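Local coordinates for protein transaminase (Bacillus megaterium, PDB 5G0A) that probably transfers amino groups between amine donors and carbonyl acceptors with pyridoxal-5'-phosphate as cofactor, acting as an S-selective omega-transaminase, at residues A97-I102 / K114-V118; A132-T136 / V231-I235; V169-E174 / F408-P414. All blocks are in the same frame, centred on the assembly; numbering follows the deposited sequence.

Contact 1: A97-I102 / K114-V118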
ATOM      1  N   ALA B  97     -21.257  -7.551  31.590  1.00 24.43           N
ATOM      2  CA  ALA B  97     -21.509  -8.000  30.225  1.00 24.42           C
ATOM      3  C   ALA B  97     -20.425  -9.005  29.779  1.00 23.54           C
ATOM      4  O   ALA B  97     -20.728 -10.003  29.127  1.00 24.84           O
ATOM      5  CB  ALA B  97     -21.574  -6.818  29.249  1.00 23.20           C
ATOM      6  N   ALA B  98     -19.175  -8.716  30.121  1.00 23.76           N
ATOM      7  CA  ALA B  98     -18.062  -9.594  29.745  1.00 24.36           C
ATOM      8  C   ALA B  98     -18.151 -10.929  30.503  1.00 26.21           C
ATOM      9  O   ALA B  98     -17.922 -12.004  29.913  1.00 26.43           O
ATOM     10  CB  ALA B  98     -16.729  -8.906  29.998  1.00 24.77           C
ATOM     11  N   LYS B  99     -18.503 -10.849  31.788  1.00 24.65           N
ATOM     12  CA  LYS B  99     -18.695 -12.056  32.628  1.00 26.80           C
ATOM     13  C   LYS B  99     -19.810 -12.956  32.058  1.00 27.57           C
ATOM     14  O   LYS B  99     -19.661 -14.180  31.988  1.00 27.51           O
ATOM     15  CB  LYS B  99     -18.954 -11.673  34.101  1.00 27.42           C
ATOM     16  CG  LYS B  99     -19.214 -12.877  35.032  1.00 28.66           C
ATOM     17  CD  LYS B  99     -20.681 -13.244  35.052  1.00 30.45           C
ATOM     18  CE  LYS B  99     -21.001 -14.350  36.059  1.00 36.66           C
ATOM     19  NZ  LYS B  99     -22.472 -14.483  36.245  1.00 39.70           N
ATOM     20  N   ILE B 100     -20.919 -12.352  31.638  1.00 25.93           N
ATOM     21  CA  ILE B 100     -22.009 -13.110  31.045  1.00 26.72           C
ATOM     22  C   ILE B 100     -21.540 -13.866  29.823  1.00 27.93           C
ATOM     23  O   ILE B 100     -21.816 -15.058  29.677  1.00 28.01           O
ATOM     24  CB  ILE B 100     -23.203 -12.220  30.683  1.00 27.80           C
ATOM     25  CG1 ILE B 100     -23.797 -11.646  31.985  1.00 27.76           C
ATOM     26  CG2 ILE B 100     -24.256 -13.015  29.911  1.00 28.71           C
ATOM     27  CD1 ILE B 100     -24.811 -10.548  31.736  1.00 26.85           C
ATOM     28  N   ILE B 101     -20.818 -13.182  28.937  1.00 26.98           N
ATOM     29  CA  ILE B 101     -20.380 -13.837  27.709  1.00 25.40           C
ATOM     30  C   ILE B 101     -19.413 -14.980  28.020  1.00 25.37           C
ATOM     31  O   ILE B 101     -19.587 -16.085  27.501  1.00 26.33           O
ATOM     32  CB  ILE B 101     -19.738 -12.838  26.715  1.00 25.87           C
ATOM     33  CG1 ILE B 101     -20.820 -11.899  26.166  1.00 26.86           C
ATOM     34  CG2 ILE B 101     -19.051 -13.589  25.554  1.00 26.53           C
ATOM     35  CD1 ILE B 101     -20.237 -10.689  25.458  1.00 25.25           C
ATOM     36  N   ILE B 102     -18.456 -14.744  28.911  1.00 28.05           N
ATOM     37  CA  ILE B 102     -17.380 -15.718  29.141  1.00 29.40           C
ATOM     38  C   ILE B 102     -17.803 -16.873  30.066  1.00 32.07           C
ATOM     39  O   ILE B 102     -17.483 -18.041  29.786  1.00 32.31           O
ATOM     40  CB  ILE B 102     -16.074 -15.007  29.612  1.00 28.14           C
ATOM     41  CG1 ILE B 102     -15.510 -14.170  28.429  1.00 26.98           C
ATOM     42  CG2 ILE B 102     -15.028 -16.007  30.134  1.00 28.05           C
ATOM     43  CD1 ILE B 102     -14.506 -13.092  28.839  1.00 26.83           C
ATOM     44  N   LYS B 114     -10.597 -12.773  27.113  1.00 24.40           N
ATOM     45  CA  LYS B 114     -11.013 -11.424  27.470  1.00 23.89           C
ATOM     46  C   LYS B 114     -11.813 -10.750  26.336  1.00 24.26           C
ATOM     47  O   LYS B 114     -11.660 -11.086  25.182  1.00 23.20           O
ATOM     48  CB  LYS B 114      -9.791 -10.558  27.790  1.00 24.43           C
ATOM     49  CG  LYS B 114      -9.181 -10.780  29.168  1.00 24.01           C
ATOM     50  CD  LYS B 114      -8.145  -9.715  29.459  1.00 24.61           C
ATOM     51  CE  LYS B 114      -7.843  -9.586  30.952  1.00 24.81           C
ATOM     52  NZ  LYS B 114      -7.048  -8.342  31.156  1.00 24.95           N
ATOM     53  N   VAL B 115     -12.665  -9.802  26.714  1.00 23.43           N
ATOM     54  CA  VAL B 115     -13.493  -9.027  25.790  1.00 23.72           C
ATOM     55  C   VAL B 115     -13.021  -7.557  25.755  1.00 22.11           C
ATOM     56  O   VAL B 115     -12.595  -6.971  26.795  1.00 23.64           O
ATOM     57  CB  VAL B 115     -14.995  -9.054  26.228  1.00 24.34           C
ATOM     58  CG1 VAL B 115     -15.862  -8.178  25.330  1.00 26.44           C
ATOM     59  CG2 VAL B 115     -15.561 -10.469  26.267  1.00 27.05           C
ATOM     60  N   ARG B 116     -13.120  -6.951  24.573  1.00 21.14           N
ATOM     61  CA  ARG B 116     -13.073  -5.481  24.449  1.00 21.77           C
ATOM     62  C   ARG B 116     -14.372  -5.057  23.816  1.00 21.98           C
ATOM     63  O   ARG B 116     -14.697  -5.510  22.714  1.00 21.78           O
ATOM     64  CB  ARG B 116     -11.910  -4.986  23.576  1.00 23.05           C
ATOM     65  CG  ARG B 116     -12.020  -3.483  23.228  1.00 24.22           C
ATOM     66  CD  ARG B 116     -10.645  -2.832  23.053  1.00 23.38           C
ATOM     67  NE  ARG B 116     -10.740  -1.422  22.604  1.00 22.62           N
ATOM     68  CZ  ARG B 116     -10.918  -0.384  23.414  1.00 23.61           C
ATOM     69  NH1 ARG B 116     -11.078  -0.571  24.727  1.00 24.46           N
ATOM     70  NH2 ARG B 116     -10.974   0.835  22.896  1.00 22.32           N
ATOM     71  N   PHE B 117     -15.126  -4.199  24.508  1.00 21.20           N
ATOM     72  CA  PHE B 117     -16.360  -3.681  23.922  1.00 21.81           C
ATOM     73  C   PHE B 117     -16.081  -2.427  23.108  1.00 22.32           C
ATOM     74  O   PHE B 117     -15.289  -1.566  23.519  1.00 22.90           O
ATOM     75  CB  PHE B 117     -17.374  -3.360  25.026  1.00 21.93           C
ATOM     76  CG  PHE B 117     -17.912  -4.586  25.706  1.00 21.71           C
ATOM     77  CD1 PHE B 117     -18.851  -5.371  25.060  1.00 21.15           C
ATOM     78  CD2 PHE B 117     -17.481  -4.943  26.995  1.00 23.29           C
ATOM     79  CE1 PHE B 117     -19.378  -6.514  25.668  1.00 21.78           C
ATOM     80  CE2 PHE B 117     -17.986  -6.083  27.614  1.00 23.28           C
ATOM     81  CZ  PHE B 117     -18.940  -6.863  26.948  1.00 22.03           C
ATOM     82  N   VAL B 118     -16.773  -2.340  21.981  1.00 20.50           N
ATOM     83  CA  VAL B 118     -16.781  -1.160  21.122  1.00 20.69           C
ATOM     84  C   VAL B 118     -18.223  -0.838  20.747  1.00 21.99           C
ATOM     85  O   VAL B 118     -19.154  -1.353  21.369  1.00 21.71           O
ATOM     86  CB  VAL B 118     -15.865  -1.370  19.879  1.00 21.23           C
ATOM     87  CG1 VAL B 118     -14.388  -1.350  20.296  1.00 23.31           C
ATOM     88  CG2 VAL B 118     -16.194  -2.687  19.160  1.00 22.23           C
TER

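Contact 2: A132-T136 / V231-I235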
ATOM      1  N   ALA B 132      -5.001  -9.514  16.164  1.00 20.49           N
ATOM      2  CA  ALA B 132      -4.410 -10.682  15.484  1.00 20.15           C
ATOM      3  C   ALA B 132      -3.016 -10.313  14.963  1.00 22.08           C
ATOM      4  O   ALA B 132      -2.062 -11.065  15.120  1.00 22.27           O
ATOM      5  CB  ALA B 132      -5.291 -11.186  14.333  1.00 21.41           C
ATOM      6  N   ARG B 133      -2.912  -9.139  14.348  1.00 20.84           N
ATOM      7  CA  ARG B 133      -1.617  -8.682  13.804  1.00 20.40           C
ATOM      8  C   ARG B 133      -0.594  -8.406  14.878  1.00 20.84           C
ATOM      9  O   ARG B 133       0.579  -8.782  14.725  1.00 21.91           O
ATOM     10  CB  ARG B 133      -1.818  -7.462  12.874  1.00 20.39           C
ATOM     11  CG  ARG B 133      -2.582  -7.869  11.621  1.00 20.97           C
ATOM     12  CD  ARG B 133      -3.080  -6.641  10.843  1.00 20.15           C
ATOM     13  NE  ARG B 133      -3.295  -6.986   9.439  1.00 20.96           N
ATOM     14  CZ  ARG B 133      -4.268  -6.516   8.675  1.00 24.57           C
ATOM     15  NH1 ARG B 133      -5.172  -5.661   9.167  1.00 25.32           N
ATOM     16  NH2 ARG B 133      -4.328  -6.907   7.399  1.00 23.51           N
ATOM     17  N   LEU B 134      -1.018  -7.779  15.980  1.00 19.79           N
ATOM     18  CA  LEU B 134      -0.093  -7.518  17.080  1.00 21.14           C
ATOM     19  C   LEU B 134       0.362  -8.826  17.749  1.00 20.69           C
ATOM     20  O   LEU B 134       1.559  -8.981  18.037  1.00 22.44           O
ATOM     21  CB  LEU B 134      -0.687  -6.596  18.140  1.00 21.30           C
ATOM     22  CG  LEU B 134      -0.785  -5.103  17.760  1.00 22.10           C
ATOM     23  CD1 LEU B 134      -1.792  -4.399  18.665  1.00 20.66           C
ATOM     24  CD2 LEU B 134       0.559  -4.356  17.722  1.00 21.69           C
ATOM     25  N   TYR B 135      -0.579  -9.731  17.997  1.00 21.73           N
ATOM     26  CA  TYR B 135      -0.207 -10.987  18.702  1.00 22.36           C
ATOM     27  C   TYR B 135       0.800 -11.794  17.881  1.00 23.79           C
ATOM     28  O   TYR B 135       1.808 -12.322  18.408  1.00 23.33           O
ATOM     29  CB  TYR B 135      -1.476 -11.818  18.974  1.00 22.00           C
ATOM     30  CG  TYR B 135      -1.158 -13.160  19.593  1.00 22.60           C
ATOM     31  CD1 TYR B 135      -0.860 -13.262  20.948  1.00 24.36           C
ATOM     32  CD2 TYR B 135      -1.108 -14.301  18.795  1.00 25.17           C
ATOM     33  CE1 TYR B 135      -0.538 -14.497  21.501  1.00 25.21           C
ATOM     34  CE2 TYR B 135      -0.797 -15.541  19.340  1.00 26.66           C
ATOM     35  CZ  TYR B 135      -0.512 -15.617  20.677  1.00 27.31           C
ATOM     36  OH  TYR B 135      -0.194 -16.866  21.178  1.00 29.69           O
ATOM     37  N   THR B 136       0.510 -11.925  16.595  1.00 23.40           N
ATOM     38  CA  THR B 136       1.368 -12.742  15.730  1.00 22.61           C
ATOM     39  C   THR B 136       2.595 -11.966  15.275  1.00 24.84           C
ATOM     40  O   THR B 136       3.578 -12.571  14.830  1.00 23.93           O
ATOM     41  CB  THR B 136       0.629 -13.246  14.493  1.00 23.99           C
ATOM     42  OG1 THR B 136       0.186 -12.108  13.715  1.00 22.56           O
ATOM     43  CG2 THR B 136      -0.585 -14.207  14.864  1.00 23.28           C
ATOM     44  N   VAL B 231       1.539 -14.420   7.705  1.00 22.73           N
ATOM     45  CA  VAL B 231       0.072 -14.475   7.730  1.00 21.94           C
ATOM     46  C   VAL B 231      -0.396 -14.531   9.201  1.00 23.01           C
ATOM     47  O   VAL B 231      -0.189 -15.515   9.889  1.00 23.04           O
ATOM     48  CB  VAL B 231      -0.520 -15.653   6.909  1.00 23.11           C
ATOM     49  CG1 VAL B 231      -2.047 -15.696   7.036  1.00 22.79           C
ATOM     50  CG2 VAL B 231      -0.141 -15.531   5.427  1.00 23.76           C
ATOM     51  N   ALA B 232      -1.025 -13.458   9.663  1.00 21.51           N
ATOM     52  CA  ALA B 232      -1.587 -13.404  11.026  1.00 20.84           C
ATOM     53  C   ALA B 232      -2.768 -14.337  11.263  1.00 22.70           C
ATOM     54  O   ALA B 232      -2.843 -14.960  12.313  1.00 23.56           O
ATOM     55  CB  ALA B 232      -2.011 -11.962  11.379  1.00 20.37           C
ATOM     56  N   ALA B 233      -3.709 -14.363  10.316  1.00 22.39           N
ATOM     57  CA  ALA B 233      -5.044 -14.907  10.545  1.00 23.06           C
ATOM     58  C   ALA B 233      -5.784 -15.172   9.246  1.00 23.28           C
ATOM     59  O   ALA B 233      -5.515 -14.552   8.204  1.00 24.25           O
ATOM     60  CB  ALA B 233      -5.863 -13.947  11.432  1.00 22.67           C
ATOM     61  N   VAL B 234      -6.732 -16.099   9.331  1.00 22.12           N
ATOM     62  CA  VAL B 234      -7.779 -16.250   8.349  1.00 21.68           C
ATOM     63  C   VAL B 234      -9.043 -15.772   9.058  1.00 21.82           C
ATOM     64  O   VAL B 234      -9.307 -16.177  10.195  1.00 22.65           O
ATOM     65  CB  VAL B 234      -7.965 -17.737   7.955  1.00 23.43           C
ATOM     66  CG1 VAL B 234      -9.117 -17.863   6.969  1.00 22.81           C
ATOM     67  CG2 VAL B 234      -6.684 -18.275   7.306  1.00 23.29           C
ATOM     68  N   ILE B 235      -9.796 -14.897   8.406  1.00 20.39           N
ATOM     69  CA  ILE B 235     -11.096 -14.458   8.930  1.00 21.87           C
ATOM     70  C   ILE B 235     -12.217 -15.075   8.110  1.00 21.83           C
ATOM     71  O   ILE B 235     -12.143 -15.093   6.893  1.00 22.67           O
ATOM     72  CB  ILE B 235     -11.203 -12.911   8.985  1.00 20.67           C
ATOM     73  CG1 ILE B 235     -12.492 -12.510   9.722  1.00 22.83           C
ATOM     74  CG2 ILE B 235     -11.056 -12.252   7.588  1.00 22.09           C
ATOM     75  CD1 ILE B 235     -12.537 -11.036  10.085  1.00 22.78           C
TER

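Contact 3: V169-E174 / F408-P414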
ATOM      1  N   VAL B 169     -22.424   3.471  -7.626  1.00 32.86           N
ATOM      2  CA  VAL B 169     -22.849   2.851  -8.879  1.00 35.36           C
ATOM      3  C   VAL B 169     -23.909   3.740  -9.514  1.00 37.93           C
ATOM      4  O   VAL B 169     -24.374   4.711  -8.894  1.00 37.48           O
ATOM      5  CB  VAL B 169     -23.312   1.384  -8.708  1.00 35.71           C
ATOM      6  CG1 VAL B 169     -22.131   0.476  -8.357  1.00 33.45           C
ATOM      7  CG2 VAL B 169     -24.407   1.267  -7.656  1.00 32.74           C
ATOM      8  N   GLY B 170     -24.268   3.422 -10.754  1.00 39.53           N
ATOM      9  CA  GLY B 170     -25.217   4.231 -11.498  1.00 41.00           C
ATOM     10  C   GLY B 170     -26.652   3.837 -11.222  1.00 41.91           C
ATOM     11  O   GLY B 170     -26.928   2.827 -10.569  1.00 42.27           O
ATOM     12  N   GLU B 171     -27.563   4.647 -11.745  1.00 43.35           N
ATOM     13  CA  GLU B 171     -28.990   4.438 -11.592  1.00 45.58           C
ATOM     14  C   GLU B 171     -29.468   3.634 -12.797  1.00 46.98           C
ATOM     15  O   GLU B 171     -29.664   4.197 -13.868  1.00 44.90           O
ATOM     16  CB  GLU B 171     -29.669   5.806 -11.550  1.00 47.01           C
ATOM     17  CG  GLU B 171     -31.160   5.823 -11.283  1.00 48.98           C
ATOM     18  CD  GLU B 171     -31.712   7.233 -11.363  1.00 53.14           C
ATOM     19  OE1 GLU B 171     -31.622   7.845 -12.452  1.00 55.43           O
ATOM     20  OE2 GLU B 171     -32.204   7.743 -10.338  1.00 49.91           O
ATOM     21  N   ASN B 172     -29.618   2.320 -12.622  1.00 46.58           N
ATOM     22  CA  ASN B 172     -30.097   1.416 -13.687  1.00 47.78           C
ATOM     23  C   ASN B 172     -29.166   1.374 -14.898  1.00 49.38           C
ATOM     24  O   ASN B 172     -29.602   1.277 -16.048  1.00 48.82           O
ATOM     25  CB  ASN B 172     -31.537   1.766 -14.095  1.00 48.05           C
ATOM     26  CG  ASN B 172     -32.470   1.858 -12.901  1.00 47.65           C
ATOM     27  OD1 ASN B 172     -32.465   0.985 -12.028  1.00 45.44           O
ATOM     28  ND2 ASN B 172     -33.273   2.921 -12.853  1.00 46.49           N
ATOM     29  N   SER B 173     -27.874   1.471 -14.615  1.00 52.83           N
ATOM     30  CA  SER B 173     -26.830   1.351 -15.617  1.00 55.47           C
ATOM     31  C   SER B 173     -25.607   0.757 -14.933  1.00 57.56           C
ATOM     32  O   SER B 173     -25.209   1.216 -13.866  1.00 51.02           O
ATOM     33  CB  SER B 173     -26.501   2.723 -16.213  1.00 57.72           C
ATOM     34  OG  SER B 173     -25.250   2.707 -16.882  1.00 62.38           O
ATOM     35  N   GLU B 174     -25.034  -0.280 -15.534  1.00 63.57           N
ATOM     36  CA  GLU B 174     -23.814  -0.888 -15.006  1.00 67.01           C
ATOM     37  C   GLU B 174     -22.620  -0.530 -15.888  1.00 70.95           C
ATOM     38  O   GLU B 174     -21.914  -1.406 -16.397  1.00 79.01           O
ATOM     39  CB  GLU B 174     -23.974  -2.404 -14.846  1.00 67.73           C
ATOM     40  CG  GLU B 174     -24.853  -2.808 -13.668  1.00 67.84           C
ATOM     41  CD  GLU B 174     -24.659  -4.254 -13.256  1.00 69.79           C
ATOM     42  OE1 GLU B 174     -25.031  -5.151 -14.042  1.00 69.76           O
ATOM     43  OE2 GLU B 174     -24.145  -4.499 -12.141  1.00 68.06           O
ATOM     44  N   PHE B 408     -22.632  -9.216  -8.638  1.00 34.86           N
ATOM     45  CA  PHE B 408     -23.459  -8.136  -9.197  1.00 35.88           C
ATOM     46  C   PHE B 408     -23.149  -6.809  -8.501  1.00 36.55           C
ATOM     47  O   PHE B 408     -22.440  -6.790  -7.491  1.00 35.55           O
ATOM     48  CB  PHE B 408     -24.967  -8.476  -9.091  1.00 36.13           C
ATOM     49  CG  PHE B 408     -25.633  -7.954  -7.830  1.00 38.22           C
ATOM     50  CD1 PHE B 408     -25.163  -8.316  -6.569  1.00 38.15           C
ATOM     51  CD2 PHE B 408     -26.736  -7.098  -7.913  1.00 39.40           C
ATOM     52  CE1 PHE B 408     -25.766  -7.819  -5.420  1.00 38.42           C
ATOM     53  CE2 PHE B 408     -27.352  -6.611  -6.765  1.00 39.71           C
ATOM     54  CZ  PHE B 408     -26.863  -6.968  -5.521  1.00 38.87           C
ATOM     55  N   THR B 409     -23.662  -5.710  -9.051  1.00 34.96           N
ATOM     56  CA  THR B 409     -23.589  -4.408  -8.395  1.00 34.66           C
ATOM     57  C   THR B 409     -25.007  -3.839  -8.298  1.00 36.54           C
ATOM     58  O   THR B 409     -25.921  -4.295  -9.007  1.00 37.08           O
ATOM     59  CB  THR B 409     -22.687  -3.392  -9.137  1.00 35.55           C
ATOM     60  OG1 THR B 409     -23.378  -2.867 -10.275  1.00 35.82           O
ATOM     61  CG2 THR B 409     -21.355  -4.030  -9.580  1.00 36.38           C
ATOM     62  N   HIS B 410     -25.187  -2.845  -7.435  1.00 35.14           N
ATOM     63  CA  HIS B 410     -26.480  -2.182  -7.319  1.00 36.28           C
ATOM     64  C   HIS B 410     -26.788  -1.240  -8.495  1.00 37.39           C
ATOM     65  O   HIS B 410     -27.810  -0.556  -8.499  1.00 37.86           O
ATOM     66  CB  HIS B 410     -26.610  -1.456  -5.972  1.00 37.33           C
ATOM     67  CG  HIS B 410     -26.714  -2.384  -4.799  1.00 37.14           C
ATOM     68  ND1 HIS B 410     -25.619  -2.758  -4.049  1.00 36.52           N
ATOM     69  CD2 HIS B 410     -27.785  -2.978  -4.225  1.00 35.63           C
ATOM     70  CE1 HIS B 410     -26.008  -3.570  -3.079  1.00 35.90           C
ATOM     71  NE2 HIS B 410     -27.320  -3.720  -3.163  1.00 36.00           N
ATOM     72  N   GLY B 411     -25.901  -1.222  -9.488  1.00 35.80           N
ATOM     73  CA  GLY B 411     -26.136  -0.509 -10.746  1.00 39.28           C
ATOM     74  C   GLY B 411     -27.269  -1.145 -11.537  1.00 40.55           C
ATOM     75  O   GLY B 411     -27.871  -0.501 -12.384  1.00 43.14           O
ATOM     76  N   MET B 412     -27.557  -2.412 -11.244  1.00 44.11           N
ATOM     77  CA  MET B 412     -28.631  -3.156 -11.901  1.00 46.49           C
ATOM     78  C   MET B 412     -29.993  -2.525 -11.644  1.00 46.98           C
ATOM     79  O   MET B 412     -30.229  -1.931 -10.592  1.00 45.96           O
ATOM     80  CB  MET B 412     -28.680  -4.595 -11.385  1.00 48.82           C
ATOM     81  CG  MET B 412     -27.725  -5.564 -12.048  1.00 52.02           C
ATOM     82  SD  MET B 412     -28.218  -7.262 -11.691  1.00 54.03           S
ATOM     83  CE  MET B 412     -29.606  -7.470 -12.810  1.00 53.07           C
ATOM     84  N   ASN B 413     -30.886  -2.685 -12.614  1.00 44.42           N
ATOM     85  CA  ASN B 413     -32.284  -2.343 -12.457  1.00 44.69           C
ATOM     86  C   ASN B 413     -32.946  -3.388 -11.560  1.00 43.96           C
ATOM     87  O   ASN B 413     -32.867  -4.585 -11.846  1.00 43.28           O
ATOM     88  CB  ASN B 413     -32.967  -2.283 -13.834  1.00 45.13           C
ATOM     89  CG  ASN B 413     -34.248  -1.470 -13.826  1.00 47.45           C
ATOM     90  OD1 ASN B 413     -35.015  -1.490 -12.861  1.00 49.21           O
ATOM     91  ND2 ASN B 413     -34.497  -0.758 -14.919  1.00 49.43           N
ATOM     92  N   PRO B 414     -33.581  -2.945 -10.457  1.00 44.35           N
ATOM     93  CA  PRO B 414     -34.236  -3.900  -9.556  1.00 45.52           C
ATOM     94  C   PRO B 414     -35.434  -4.633 -10.183  1.00 47.18           C
ATOM     95  O   PRO B 414     -35.871  -5.656  -9.651  1.00 44.59           O
ATOM     96  CB  PRO B 414     -34.672  -3.044  -8.358  1.00 46.86           C
ATOM     97  CG  PRO B 414     -34.579  -1.621  -8.806  1.00 47.30           C
ATOM     98  CD  PRO B 414     -33.587  -1.569  -9.926  1.00 45.36           C
TER

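Contact 1: A97-I102 / K114-V118
Lys114, whose CA lies 4.1 Å from Ile102 CD1, turns its CB away from the helix, and its NZ makes a salt bridge to Asp321 and hydrogen bonds to Gln28 OE1 and Leu21 O of the second subunit. The side chains that meet at the contact are apolar. Phe117 turns its CB toward helix 92-105; its CZ is 3.5 Å from Ala97 CB and its CE2 3.9 Å from Ala98 CB, while Ala98 N stands at the ring edge, in the plane. Over one face, 3.6 Å above the centre, sits CG1 of Val115 from the same strand. Val115 turns this branch anti to its own backbone N (chi1 176°), which places the other branch, CG2, beside that N and 3.8 Å from Ile102 CD1; the two side chains pass alongside each other, running opposite ways. Ile101 CD1 meets the ring obliquely, 4.3 Å from Phe117 CE1. The short axes run at 134°, 8.7 Å apart, and the two alanines allow the ring this close. No hydrogen bond joins helix and strand, so shape and apolar burial hold them, while the lysine's charge is probably balanced by Asp321 of its own chain.

Contact 2: A132-T136 / V231-I235
Ala232 turns its CB toward helix 121-136 and lodges among Thr136, Ala132 and Arg133. Its closest neighbour is Thr136 OG1, 3.2 Å from Ala232 CB, with Ala132 O at 3.8 Å and Arg133 CG alongside at 4.1 Å. One residue on, Ala233 also turns toward the helix, and its CB meets Ala132 CB at 4.0 Å. Two successive residues of a strand can face the same way here because Ala232 has helical backbone angles, which break the usual alternation; Val231 before it points away.

Thr136 presents both branches to the strand. OG1 stands between its own backbone N and carbonyl carbon (chi1 61°), from where it bonds back to Ala132 O at 2.8 Å, tilted from that carbonyl's plane. Thr136 N bonds to the same oxygen, at 3.1 Å, from the opposite face, so the carbonyl is gripped by two donors and the hydroxyl's rotation is fixed. CG2 then lies 3.5 Å from Ala232 O. Of the Arg133 side chain, CG does the touching; the chain runs on extended, carrying NE to Pro139 O, just before strand 140-144.

Small residues account for the closeness: the short axes come within 7.5 Å, at 143° between their directions, with no hydrogen bond between the segments. This is helix-on-sheet packing in the large domain of a fold-type I, class-III aminotransferase. At its other end helix 121-136 begins in the cofactor pocket, where Thr120, Gly121 and Ser122 lie, and strand 231-236 runs on into Glu237 of that pocket, an arrangement characteristic of the alpha/beta core that carries pyridoxal-5'-phosphate.

Contact 3: V169-E174 / F408-P414
Glu174 OE2 accepts from Thr409 OG1 at 2.6 Å, using the anti lone pair, the one away from OE1. A weak second bond comes from Thr409 N, 3.4 Å from OE2 with an angle of 138°. The other carboxylate oxygen, OE1, rests 3.4 Å from Met412 CG, and Glu174 CG lies 3.6 Å from Gly411 C. Thr409 also takes a bond from Gly411 N to OG1 (3.1 Å), an ST turn within the type I beta turn Thr409-Met412; chi1 of 77° sets the hydroxyl between backbone N and carbonyl carbon, where it can serve both. A valine in its place would probably leave Glu174 with just the weak backbone donor from this turn and Gly411 N without its side-chain acceptor. Beneath the turn, Val169 CG2 presses on Gly411 N at 3.4 Å, and Gly411 CA donates a CA-H...O contact to Gly170 O. Farther along, the Asn172 and Asn413 amides stack, their planes 21° apart, and OD1 of Asn172 sits 3.5 Å from Pro414 CD. Arg324 of the second subunit then binds Asn172 OD1, His410 O and Met412 O, while Glu326 of that subunit takes His410 ND1.

Overall arrangement
Contacts 1 and 2 are buried helix-on-strand packings on the same seven-stranded sheet, their centres 21 Å apart and joined in sequence because strand 112-118 leads into helix 121-136. Contact 1 stands at the strand that is outermost within this chain and sets a phenylalanine ring and branched side chains against two helix alanines; contact 2, against an inner strand, uses alanines and a threonine and brings its axes closer. Contact 3 is partly buried, joins two loops, and lies on the opposite side of the chain's centre from contact 1, about 41 Å between centres. It alone has hydrogen bonds across its segments. All three touch the second subunit, contact 2 through packing of Arg133 and Leu134.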